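PDB 5C17: MerB2 from Bacillus megaterium, which probably cleaves carbon-mercury bonds as an alkylmercury lyase of the MerB family, and binds a mercury(II) ion. Local coordinates for residues S156-P159 against G163-K166. Numbering follows the deposited sequence.
Sequences SEAP and GTCK. With HG (mercury (II) ion), chain B; DTV ((2S,3S)-1,4-dimercaptobutane-2,3-diol), chain D.
Pro-159, the N-cap residue of helix 160-164, turns its carbonyl to the far end of that single short helix: Thr-164 N donates to Pro-159 O at 2.9 Å, nearly straight (166° at the hydrogen) and in the carbonyl plane. The bond from residue i+5 back to i closes a pi-turn. With no side chain, Gly-163 can bring its CA to 3.3 Å from Pro-159 O in a CA-H...O contact. Beside the bond, the methyl CB of Ala-158 meets Thr-164 OG1 at 3.3 Å. Chi1 of -59° puts OG1 beside the backbone N on the Ala-158 side and leaves the CG2 methyl of Thr-164 to reach the dimercaptobutanediol, 3.4 Å from DTV O2. Replacing Thr-164 by glycine would probably open a gap between Ala-158 and the ligand and leave the diol less closely confined. The next residue, Cys-165, binds mercury through SG at 2.4 Å; Cys-102, DTV S4 and a water also bind the ion. Earlier in the loop, Glu-157 forms salt bridges with Lys-17 and Arg-65, and Ser-156 packs on helix 5-17. The loop and its short helix thus lie between helix 5-17 and the mercury site, on the connection from strand 148-151 to strand 169-171.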
loop_
_atom_site.group_PDB
_atom_site.type_symbol
_atom_site.label_atom_id
_atom_site.label_comp_id
_atom_site.label_asym_id
_atom_site.label_seq_id
_atom_site.Cartn_x
_atom_site.Cartn_y
_atom_site.Cartn_z
ATOM N N SER A 156 7.718 6.367 -10.888
ATOM C CA SER A 156 8.400 7.065 -9.785
ATOM C C SER A 156 7.939 8.492 -9.524
ATOM O O SER A 156 8.271 9.021 -8.508
ATOM C CB SER A 156 9.848 7.154 -10.045
ATOM O OG SER A 156 10.091 7.996 -11.082
ATOM N N GLU A 157 7.136 9.060 -10.406
ATOM C CA GLU A 157 6.623 10.396 -10.155
ATOM C C GLU A 157 5.129 10.407 -9.894
ATOM O O GLU A 157 4.580 11.430 -9.535
ATOM C CB GLU A 157 6.977 11.319 -11.320
ATOM C CG GLU A 157 8.420 11.748 -11.309
ATOM C CD GLU A 157 8.784 12.605 -10.100
ATOM O OE1 GLU A 157 8.034 13.544 -9.754
ATOM O OE2 GLU A 157 9.838 12.340 -9.487
ATOM N N ALA A 158 4.482 9.256 -10.041
ATOM C CA ALA A 158 3.049 9.169 -9.860
ATOM C C ALA A 158 2.729 9.189 -8.379
ATOM O O ALA A 158 3.419 8.545 -7.605
ATOM C CB ALA A 158 2.522 7.890 -10.486
ATOM N N PRO A 159 1.689 9.937 -7.992
ATOM C CA PRO A 159 1.271 9.849 -6.597
ATOM C C PRO A 159 0.680 8.476 -6.283
ATOM O O PRO A 159 0.127 7.819 -7.177
ATOM C CB PRO A 159 0.212 10.949 -6.472
ATOM C CG PRO A 159 -0.294 11.162 -7.853
ATOM C CD PRO A 159 0.850 10.871 -8.769
ATOM N N GLY A 163 -3.548 8.181 -6.706
ATOM C CA GLY A 163 -3.056 8.079 -8.070
ATOM C C GLY A 163 -2.984 6.622 -8.486
ATOM O O GLY A 163 -3.993 6.015 -8.832
ATOM N N THR A 164 -1.793 6.043 -8.428
ATOM C CA THR A 164 -1.594 4.690 -8.910
ATOM C C THR A 164 -2.428 3.679 -8.116
ATOM O O THR A 164 -2.945 2.724 -8.689
ATOM C CB THR A 164 -0.111 4.355 -8.868
ATOM O OG1 THR A 164 0.590 5.295 -9.692
ATOM C CG2 THR A 164 0.166 2.941 -9.362
ATOM N N CYS A 165 -2.593 3.880 -6.810
ATOM C CA CYS A 165 -3.344 2.915 -6.005
ATOM C C CYS A 165 -4.804 2.814 -6.477
ATOM O O CYS A 165 -5.414 1.758 -6.354
ATOM C CB CYS A 165 -3.264 3.227 -4.506
ATOM S SG CYS A 165 -1.615 2.956 -3.798
ATOM N N LYS A 166 -5.346 3.903 -7.026
ATOM C CA LYS A 166 -6.719 3.893 -7.542
ATOM C C LYS A 166 -6.855 3.133 -8.864
ATOM O O LYS A 166 -7.965 2.877 -9.315
ATOM C CB LYS A 166 -7.257 5.325 -7.727
ATOM C CG LYS A 166 -7.467 6.110 -6.438
ATOM C CD LYS A 166 -7.887 7.575 -6.715
ATOM C CE LYS A 166 -9.273 7.712 -7.369
ATOM N NZ LYS A 166 -9.638 9.137 -7.581
HETATM HG HG HG B . -1.096 0.622 -3.757
HETATM S S1 DTV D . 3.674 4.045 -8.132
HETATM C C1 DTV D . 3.374 2.609 -7.103
HETATM C C2 DTV D . 2.586 2.923 -5.843
HETATM O O2 DTV D . 1.287 3.323 -6.179
HETATM C C3 DTV D . 2.476 1.740 -4.874
HETATM O O3 DTV D . 3.769 1.390 -4.423
HETATM C C4 DTV D . 1.815 0.515 -5.486
HETATM S S4 DTV D . 1.152 -0.592 -4.248
HETATM O O HOH W 1 0.458 1.396 -2.005
#